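Local coordinates for protein gamma-glutamyltranspeptidase (Ggt) (Helicobacter pylori 26695, PDB 5BPK) that probably cleaves the gamma-glutamyl bond of glutathione and related compounds and passes the glutamyl group to water or an acceptor, as an N-terminal nucleophile hydrolase, at residues 70-73 / 74-78; 158-161 / 162-165; 313-316 / 317-321; 348-351 / 352-355. One frame throughout, in Å; residues are numbered along the deposited sequence.

Contact 1: 70-73 / 74-78; sequences FALA and VVHPA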
loop_
_atom_site.group_PDB
_atom_site.type_symbol
_atom_site.label_atom_id
_atom_site.label_comp_id
_atom_site.label_asym_id
_atom_site.label_seq_id
_atom_site.Cartn_x
_atom_site.Cartn_y
_atom_site.Cartn_z
ATOM N N PHE A 70 6.637 -13.337 1.825
ATOM C CA PHE A 70 6.061 -14.614 2.273
ATOM C C PHE A 70 5.894 -14.715 3.797
ATOM O O PHE A 70 4.910 -15.285 4.271
ATOM C CB PHE A 70 6.859 -15.808 1.747
ATOM C CG PHE A 70 6.695 -16.038 0.266
ATOM C CD1 PHE A 70 5.467 -16.419 -0.248
ATOM C CD2 PHE A 70 7.760 -15.866 -0.611
ATOM C CE1 PHE A 70 5.289 -16.634 -1.605
ATOM C CE2 PHE A 70 7.589 -16.082 -1.977
ATOM C CZ PHE A 70 6.347 -16.471 -2.467
ATOM N N ALA A 71 6.850 -14.188 4.562
ATOM C CA ALA A 71 6.747 -14.210 6.032
ATOM C C ALA A 71 5.516 -13.445 6.523
ATOM O O ALA A 71 4.771 -13.945 7.359
ATOM C CB ALA A 71 8.022 -13.671 6.681
ATOM N N LEU A 72 5.274 -12.260 5.972
ATOM C CA LEU A 72 4.101 -11.472 6.370
ATOM C C LEU A 72 2.780 -12.162 6.007
ATOM O O LEU A 72 1.760 -11.953 6.674
ATOM C CB LEU A 72 4.147 -10.077 5.731
ATOM C CG LEU A 72 5.186 -9.093 6.262
ATOM C CD1 LEU A 72 5.249 -7.840 5.354
ATOM C CD2 LEU A 72 4.880 -8.703 7.708
ATOM N N ALA A 73 2.792 -12.974 4.949
ATOM C CA ALA A 73 1.612 -13.767 4.582
ATOM C C ALA A 73 1.189 -14.757 5.685
ATOM O O ALA A 73 0.027 -15.191 5.729
ATOM C CB ALA A 73 1.840 -14.509 3.249
ATOM N N VAL A 74 2.130 -15.090 6.564
ATOM C CA VAL A 74 1.901 -16.014 7.668
ATOM C C VAL A 74 1.671 -15.256 8.988
ATOM O O VAL A 74 0.708 -15.520 9.689
ATOM C CB VAL A 74 3.094 -16.988 7.800
ATOM C CG1 VAL A 74 2.915 -17.926 9.001
ATOM C CG2 VAL A 74 3.251 -17.785 6.530
ATOM N N VAL A 75 2.537 -14.300 9.305
ATOM C CA VAL A 75 2.518 -13.656 10.630
ATOM C C VAL A 75 1.664 -12.398 10.718
ATOM O O VAL A 75 1.422 -11.902 11.818
ATOM C CB VAL A 75 3.938 -13.338 11.130
ATOM C CG1 VAL A 75 4.772 -14.627 11.206
ATOM C CG2 VAL A 75 4.648 -12.286 10.249
ATOM N N HIS A 76 1.216 -11.890 9.571
ATOM C CA HIS A 76 0.387 -10.679 9.534
ATOM C C HIS A 76 -0.787 -10.854 8.567
ATOM O O HIS A 76 -0.928 -10.089 7.612
ATOM C CB HIS A 76 1.282 -9.502 9.136
ATOM C CG HIS A 76 0.642 -8.154 9.272
ATOM N ND1 HIS A 76 -0.485 -7.934 10.040
ATOM C CD2 HIS A 76 0.968 -6.958 8.724
ATOM C CE1 HIS A 76 -0.806 -6.653 9.976
ATOM N NE2 HIS A 76 0.058 -6.039 9.184
ATOM N N PRO A 77 -1.648 -11.866 8.815
ATOM C CA PRO A 77 -2.693 -12.227 7.849
ATOM C C PRO A 77 -3.794 -11.186 7.632
ATOM O O PRO A 77 -4.555 -11.297 6.667
ATOM C CB PRO A 77 -3.259 -13.545 8.400
ATOM C CG PRO A 77 -2.811 -13.628 9.793
ATOM C CD PRO A 77 -1.583 -12.814 9.943
ATOM N N ALA A 78 -3.861 -10.166 8.490
ATOM C CA ALA A 78 -4.761 -9.051 8.235
ATOM C C ALA A 78 -4.386 -8.283 6.960
ATOM O O ALA A 78 -5.242 -7.649 6.348
ATOM C CB ALA A 78 -4.818 -8.082 9.435
#
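Leu72 and His76 run alongside each other, one turn apart, at the end of helix 61-75. From CB, the Leu72 chain turns at CG, which is anti to the carbonyl carbon (chi1 -71°). Its CD2 branch then runs along His76, 4.0 Å from His76 CB, near the edge of the imidazole. The same CD2 lies 4.4 Å from Val75 CG2, a loose apolar contact. The Leu72 side chain also packs on Ala47 of helix 45-56 and on Tyr18 of the other chain, probably the small subunit. Three backbone bonds close the turn. Ala71 O accepts twice: from Val75 N at 3.0 Å, nearly straight on the carbonyl, and from Val74 N at 3.0 Å, well above the carbonyl plane. Leu72 O takes His76 N at 2.9 Å, with the N-H bent to 141°. Val75 CG2 sits 3.3 Å from Ala71 O, so the shared acceptor is also covered by a methyl. His76 is the first residue to leave helical angles, and Pro77 follows. The mix of i+3 and i+4 bonds is typical of a tightening C-terminal helix turn, here on a helix packed against helices 45-56, 155-168 and 214-226.

Contact 2: 158-161 / 162-165; sequences LIDP and AIKL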
loop_
_atom_site.group_PDB
_atom_site.type_symbol
_atom_site.label_atom_id
_atom_site.label_comp_id
_atom_site.label_asym_id
_atom_site.label_seq_id
_atom_site.Cartn_x
_atom_site.Cartn_y
_atom_site.Cartn_z
ATOM N N LEU A 158 14.310 -18.689 0.771
ATOM C CA LEU A 158 13.599 -17.466 1.135
ATOM C C LEU A 158 12.203 -17.737 1.685
ATOM O O LEU A 158 11.690 -16.951 2.493
ATOM C CB LEU A 158 13.545 -16.517 -0.065
ATOM C CG LEU A 158 14.903 -16.068 -0.610
ATOM C CD1 LEU A 158 14.700 -15.246 -1.877
ATOM C CD2 LEU A 158 15.748 -15.308 0.419
ATOM N N ILE A 159 11.597 -18.848 1.272
ATOM C CA ILE A 159 10.234 -19.194 1.702
ATOM C C ILE A 159 10.212 -20.133 2.919
ATOM O O ILE A 159 9.212 -20.213 3.630
ATOM C CB ILE A 159 9.414 -19.795 0.521
ATOM C CG1 ILE A 159 7.902 -19.664 0.765
ATOM C CG2 ILE A 159 9.821 -21.270 0.242
ATOM C CD1 ILE A 159 7.086 -19.859 -0.492
ATOM N N ASP A 160 11.314 -20.831 3.174
ATOM C CA ASP A 160 11.363 -21.751 4.308
ATOM C C ASP A 160 10.983 -21.103 5.648
ATOM O O ASP A 160 10.258 -21.720 6.426
ATOM C CB ASP A 160 12.737 -22.435 4.426
ATOM C CG ASP A 160 12.838 -23.720 3.605
ATOM O OD1 ASP A 160 11.818 -24.213 3.081
ATOM O OD2 ASP A 160 13.958 -24.244 3.496
ATOM N N PRO A 161 11.452 -19.863 5.924
ATOM C CA PRO A 161 11.071 -19.287 7.226
ATOM C C PRO A 161 9.564 -19.113 7.392
ATOM O O PRO A 161 9.017 -19.369 8.468
ATOM C CB PRO A 161 11.788 -17.932 7.234
ATOM C CG PRO A 161 13.002 -18.174 6.398
ATOM C CD PRO A 161 12.535 -19.083 5.287
ATOM N N ALA A 162 8.906 -18.686 6.325
ATOM C CA ALA A 162 7.462 -18.565 6.322
ATOM C C ALA A 162 6.798 -19.922 6.545
ATOM O O ALA A 162 5.866 -20.031 7.336
ATOM C CB ALA A 162 6.983 -17.939 4.999
ATOM N N ILE A 163 7.292 -20.956 5.864
ATOM C CA ILE A 163 6.744 -22.307 6.023
ATOM C C ILE A 163 6.886 -22.781 7.474
ATOM O O ILE A 163 5.942 -23.343 8.047
ATOM C CB ILE A 163 7.424 -23.316 5.064
ATOM C CG1 ILE A 163 7.063 -22.999 3.608
ATOM C CG2 ILE A 163 6.989 -24.735 5.404
ATOM C CD1 ILE A 163 7.897 -23.746 2.568
ATOM N N LYS A 164 8.053 -22.533 8.067
ATOM C CA LYS A 164 8.309 -22.907 9.464
ATOM C C LYS A 164 7.286 -22.271 10.410
ATOM O O LYS A 164 6.763 -22.927 11.306
ATOM C CB LYS A 164 9.719 -22.485 9.885
ATOM C CG LYS A 164 10.171 -23.055 11.216
ATOM C CD LYS A 164 11.540 -22.530 11.620
ATOM C CE LYS A 164 12.136 -23.335 12.773
ATOM N NZ LYS A 164 13.622 -23.186 12.834
ATOM N N LEU A 165 7.004 -20.987 10.198
ATOM C CA LEU A 165 6.041 -20.267 11.024
ATOM C C LEU A 165 4.609 -20.754 10.811
ATOM O O LEU A 165 3.817 -20.762 11.750
ATOM C CB LEU A 165 6.138 -18.757 10.775
ATOM C CG LEU A 165 7.391 -18.130 11.411
ATOM C CD1 LEU A 165 7.785 -16.825 10.736
ATOM C CD2 LEU A 165 7.203 -17.926 12.912
HETATM O O HOH W 1 9.988 -16.202 4.531
#
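Ile159 and Ile163 meet one turn apart on helix 155-168, and their side chains run obliquely past each other. The apolar contact is made by branch ends. Ile159 CG2 lies 3.9 Å from Ile163 CD1. Ile163 CG1 is anti to the carbonyl carbon (chi1 -67°), which leads CD1 back along the helix toward the earlier turn. The same CD1 passes Asp160 OD1 at 4.0 Å. Both isoleucines face helix 214-226, and Ile159 also touches Phe70 of helix 61-75.

The charged contact is to another helix. Asp160 OD1 forms a salt bridge with Lys224, so its carboxylate ties helix 155-168 to helix 214-226.

Main-chain bonds hold the turn. Ile163 N binds Ile159 O at 3.0 Å, and Lys164 N binds Asp160 O at 2.9 Å. Both are close to straight, with N-H angles of 164°. Leu165 N reaches Pro161 O at 3.1 Å, and Leu165 CD1 lies 3.6 Å from the same oxygen.

A water bridges the turn at the proline. Pro161 has no N-H to give to the turn before it, and the helix is kinked there. The water donates to Leu158 O at 2.8 Å and accepts a weak bond from Ala162 N at 3.2 Å. It thus bridges a carbonyl and an amide that the helix does not join directly.

This is the proline kink of an alpha-helix, with a water inserted into the opened turn, on a helix packed against helices 45-56, 61-75 and 214-226.

Contact 3: 313-316 / 317-321; sequences HIAA and EAMRQ
His313 and Glu317 touch one turn apart on helix 309-329. Their side chains cross at a slant, with the imidazole and carboxylate planes 33° apart. His313 CE1 lies 3.5 Å from Glu317 CG, and His313 ND1 is 3.6 Å from the same carbon. The Glu317 chain bends at chi2 (-53°), and this turns its carboxylate forward along the helix to Arg320. The bond beneath them is regular: Glu317 N gives to His313 O at 2.9 Å. On another side of the helix, Met319 CG packs 3.2 Å from Ala315 O. Met319 CE ends 4.4 Å from Ala315 CB.

The next shell is the charged pair. Arg320 grips Glu317 side-on with two nitrogens. Its NH2 binds Glu317 OE2 at 2.8 Å, in the guanidinium plane and on the syn lone pair. Its NE binds Glu317 OE1 at 3.2 Å, with that oxygen lying out of the guanidinium plane. This two-point hold fixes the rotation of the carboxylate.

Further out, partners hold each polar end. Thr362 N binds Glu317 OE1. His313 NE2 gives its bond to the carbonyl of Gln357, and His313 ND1 meets the hydroxyl of Tyr153 in the other chain, probably the small subunit. Arg320 NH1 bonds to Ser364 and forms a salt bridge with Asp131 of that chain.

His313, Glu317 and Arg320 are buried. The guanidinium meets two carboxylates, one from each chain, which would probably favour its positive charge. The chemistry implies a polar network that joins the two chains and probably offsets the charge of the buried groups.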
loop_
_atom_site.group_PDB
_atom_site.type_symbol
_atom_site.label_atom_id
_atom_site.label_comp_id
_atom_site.label_asym_id
_atom_site.label_seq_id
_atom_site.Cartn_x
_atom_site.Cartn_y
_atom_site.Cartn_z
ATOM N N HIS A 313 -1.628 24.744 4.929
ATOM C CA HIS A 313 -2.576 25.315 3.960
ATOM C C HIS A 313 -2.156 25.051 2.510
ATOM O O HIS A 313 -2.951 24.568 1.695
ATOM C CB HIS A 313 -2.736 26.824 4.222
ATOM C CG HIS A 313 -3.607 27.532 3.234
ATOM N ND1 HIS A 313 -4.828 27.037 2.830
ATOM C CD2 HIS A 313 -3.455 28.723 2.609
ATOM C CE1 HIS A 313 -5.385 27.888 1.985
ATOM N NE2 HIS A 313 -4.573 28.918 1.833
ATOM N N ILE A 314 -0.900 25.332 2.186
ATOM C CA ILE A 314 -0.406 25.096 0.828
ATOM C C ILE A 314 -0.530 23.612 0.460
ATOM O O ILE A 314 -1.050 23.258 -0.609
ATOM C CB ILE A 314 1.045 25.582 0.668
ATOM C CG1 ILE A 314 1.099 27.108 0.763
ATOM C CG2 ILE A 314 1.619 25.123 -0.653
ATOM C CD1 ILE A 314 2.492 27.664 0.966
ATOM N N ALA A 315 -0.060 22.743 1.350
ATOM C CA ALA A 315 -0.165 21.286 1.138
ATOM C C ALA A 315 -1.606 20.821 0.979
ATOM O O ALA A 315 -1.901 20.007 0.094
ATOM C CB ALA A 315 0.507 20.529 2.286
ATOM N N ALA A 316 -2.483 21.292 1.860
ATOM C CA ALA A 316 -3.873 20.845 1.877
ATOM C C ALA A 316 -4.626 21.282 0.618
ATOM O O ALA A 316 -5.460 20.538 0.107
ATOM C CB ALA A 316 -4.589 21.345 3.143
ATOM N N GLU A 317 -4.378 22.506 0.146
ATOM C CA GLU A 317 -5.005 22.937 -1.107
ATOM C C GLU A 317 -4.484 22.148 -2.317
ATOM O O GLU A 317 -5.251 21.824 -3.240
ATOM C CB GLU A 317 -4.870 24.440 -1.318
ATOM C CG GLU A 317 -5.602 25.268 -0.255
ATOM C CD GLU A 317 -7.065 24.867 -0.118
ATOM O OE1 GLU A 317 -7.834 25.154 -1.050
ATOM O OE2 GLU A 317 -7.436 24.245 0.905
ATOM N N ALA A 318 -3.196 21.799 -2.311
ATOM C CA ALA A 318 -2.653 20.949 -3.364
ATOM C C ALA A 318 -3.303 19.563 -3.326
ATOM O O ALA A 318 -3.654 19.022 -4.368
ATOM C CB ALA A 318 -1.135 20.831 -3.261
ATOM N N MET A 319 -3.452 18.999 -2.127
ATOM C CA MET A 319 -4.123 17.709 -1.937
ATOM C C MET A 319 -5.550 17.756 -2.469
ATOM O O MET A 319 -5.992 16.845 -3.143
ATOM C CB MET A 319 -4.182 17.334 -0.453
ATOM C CG MET A 319 -2.859 16.996 0.180
ATOM S SD MET A 319 -2.970 16.935 1.986
ATOM C CE MET A 319 -1.256 16.517 2.387
ATOM N N ARG A 320 -6.264 18.822 -2.135
ATOM C CA ARG A 320 -7.654 18.977 -2.549
ATOM C C ARG A 320 -7.785 18.847 -4.053
ATOM O O ARG A 320 -8.646 18.116 -4.532
ATOM C CB ARG A 320 -8.183 20.334 -2.108
ATOM C CG ARG A 320 -9.680 20.503 -2.227
ATOM C CD ARG A 320 -10.061 21.970 -2.123
ATOM N NE ARG A 320 -9.688 22.605 -0.852
ATOM C CZ ARG A 320 -10.412 22.543 0.266
ATOM N NH1 ARG A 320 -11.530 21.821 0.321
ATOM N NH2 ARG A 320 -10.019 23.206 1.352
ATOM N N GLN A 321 -6.937 19.552 -4.798
ATOM C CA GLN A 321 -6.973 19.483 -6.257
ATOM C C GLN A 321 -6.574 18.102 -6.769
ATOM O O GLN A 321 -7.210 17.573 -7.684
ATOM C CB GLN A 321 -6.054 20.534 -6.892
ATOM C CG GLN A 321 -6.165 20.633 -8.420
ATOM C CD GLN A 321 -7.540 21.100 -8.886
ATOM O OE1 GLN A 321 -7.990 22.186 -8.522
ATOM N NE2 GLN A 321 -8.214 20.273 -9.690
#

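Contact 4: 348-351 / 352-355; sequences YAKK and IFDT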
loop_
_atom_site.group_PDB
_atom_site.type_symbol
_atom_site.label_atom_id
_atom_site.label_comp_id
_atom_site.label_asym_id
_atom_site.label_seq_id
_atom_site.Cartn_x
_atom_site.Cartn_y
_atom_site.Cartn_z
ATOM N N TYR A 348 1.555 22.917 -14.578
ATOM C CA TYR A 348 0.231 22.675 -14.007
ATOM C C TYR A 348 0.241 22.914 -12.494
ATOM O O TYR A 348 -0.678 23.521 -11.935
ATOM C CB TYR A 348 -0.221 21.235 -14.333
ATOM C CG TYR A 348 -1.570 20.843 -13.747
ATOM C CD1 TYR A 348 -2.688 21.657 -13.909
ATOM C CD2 TYR A 348 -1.727 19.654 -13.044
ATOM C CE1 TYR A 348 -3.909 21.304 -13.378
ATOM C CE2 TYR A 348 -2.957 19.284 -12.511
ATOM C CZ TYR A 348 -4.040 20.108 -12.678
ATOM O OH TYR A 348 -5.255 19.771 -12.148
ATOM N N ALA A 349 1.274 22.404 -11.833
ATOM C CA ALA A 349 1.431 22.592 -10.393
ATOM C C ALA A 349 1.540 24.076 -10.040
ATOM O O ALA A 349 1.002 24.519 -9.026
ATOM C CB ALA A 349 2.654 21.839 -9.883
ATOM N N LYS A 350 2.255 24.830 -10.875
ATOM C CA LYS A 350 2.398 26.274 -10.675
ATOM C C LYS A 350 1.029 26.968 -10.779
ATOM O O LYS A 350 0.711 27.846 -9.964
ATOM C CB LYS A 350 3.432 26.860 -11.656
ATOM C CG LYS A 350 3.559 28.400 -11.673
ATOM C CD LYS A 350 3.828 29.019 -10.300
ATOM C CE LYS A 350 4.180 30.511 -10.439
ATOM N NZ LYS A 350 4.041 31.270 -9.171
ATOM N N LYS A 351 0.222 26.574 -11.768
ATOM C CA LYS A 351 -1.143 27.093 -11.916
ATOM C C LYS A 351 -2.000 26.813 -10.678
ATOM O O LYS A 351 -2.744 27.674 -10.214
ATOM C CB LYS A 351 -1.818 26.511 -13.163
ATOM C CG LYS A 351 -1.318 27.137 -14.449
ATOM C CD LYS A 351 -1.977 26.563 -15.697
ATOM C CE LYS A 351 -1.227 27.016 -16.951
ATOM N NZ LYS A 351 -1.892 26.615 -18.220
ATOM N N ILE A 352 -1.879 25.609 -10.138
ATOM C CA ILE A 352 -2.555 25.269 -8.897
ATOM C C ILE A 352 -2.062 26.164 -7.754
ATOM O O ILE A 352 -2.861 26.806 -7.055
ATOM C CB ILE A 352 -2.343 23.781 -8.501
ATOM C CG1 ILE A 352 -2.948 22.838 -9.550
ATOM C CG2 ILE A 352 -2.971 23.517 -7.122
ATOM C CD1 ILE A 352 -2.602 21.346 -9.335
ATOM N N PHE A 353 -0.744 26.236 -7.596
ATOM C CA PHE A 353 -0.148 27.060 -6.544
ATOM C C PHE A 353 -0.664 28.510 -6.584
ATOM O O PHE A 353 -1.007 29.082 -5.551
ATOM C CB PHE A 353 1.376 27.032 -6.631
ATOM C CG PHE A 353 2.043 27.838 -5.566
ATOM C CD1 PHE A 353 2.156 27.341 -4.275
ATOM C CD2 PHE A 353 2.532 29.109 -5.844
ATOM C CE1 PHE A 353 2.748 28.085 -3.285
ATOM C CE2 PHE A 353 3.141 29.859 -4.859
ATOM C CZ PHE A 353 3.251 29.351 -3.576
ATOM N N ASP A 354 -0.753 29.076 -7.782
ATOM C CA ASP A 354 -1.123 30.490 -7.935
ATOM C C ASP A 354 -2.578 30.774 -7.529
ATOM O O ASP A 354 -2.933 31.939 -7.286
ATOM C CB ASP A 354 -0.855 30.969 -9.372
ATOM C CG ASP A 354 0.644 31.122 -9.687
ATOM O OD1 ASP A 354 1.475 31.178 -8.753
ATOM O OD2 ASP A 354 0.994 31.207 -10.888
ATOM N N THR A 355 -3.414 29.732 -7.447
ATOM C CA THR A 355 -4.800 29.882 -6.965
ATOM C C THR A 355 -4.920 29.879 -5.431
ATOM O O THR A 355 -5.986 30.189 -4.880
ATOM C CB THR A 355 -5.752 28.786 -7.537
ATOM O OG1 THR A 355 -5.439 27.503 -6.965
ATOM C CG2 THR A 355 -5.654 28.718 -9.060
#
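Helix 346-354 is short and amphipathic, and this contact spans its final turns. On the buried side, Ile352 CD1 lies over one face of the Tyr348 ring. It stands 4.0 Å from the ring centroid and 19° off the normal, a CH-pi contact. Tyr348 CG is anti to the backbone N (chi1 178°), which swings the ring along the helix to meet it. The exposed side carries a salt bridge. Lys350 NZ binds Asp354 OD1 at 2.6 Å, on the syn lone pair. The lysine chain bends at chi2 (54°) and passes the carboxylate, with CE 3.3 Å from Asp354 OD2. NZ also lies at the edge of the Phe353 ring. Three i+4 bonds run beneath, the shortest from Phe353 N to Ala349 O at 2.8 Å. Near the helix end, Ile352 O accepts twice from Thr355. Thr355 OG1 lies 2.7 Å from Ile352 O, in the carbonyl plane, and Thr355 N lies 3.0 Å from it. Thr355 CG2 rests on Lys351 O. The tyrosine hydroxyl bonds to Asp325, and Phe353 packs on Ile314; both partners belong to helix 309-329. Ile352 and Ala349 face helix 285-296, so the short helix packs against both of these longer ones.

Each contact is local and closes only a turn or two of helix; none nests in or crosses another. From the N terminus, contact 1 ends helix 61-75, and contact 2 lies within helix 155-168. They touch, with Phe70 O 3.4 Å from Ala162 CB and Val75 CG1 3.8 Å from Leu165 CD1, so two helices far apart in sequence pack together. Contacts 3 and 4 form a second pair, joining helices 309-329 and 346-354 where Gln321 CG meets Ile352 CD1 at 3.7 Å. The pairs lie on opposite sides of the chain's centre; the centres of contacts 1 and 3 are about 36 Å apart. Contacts 1 and 3 also touch the second chain.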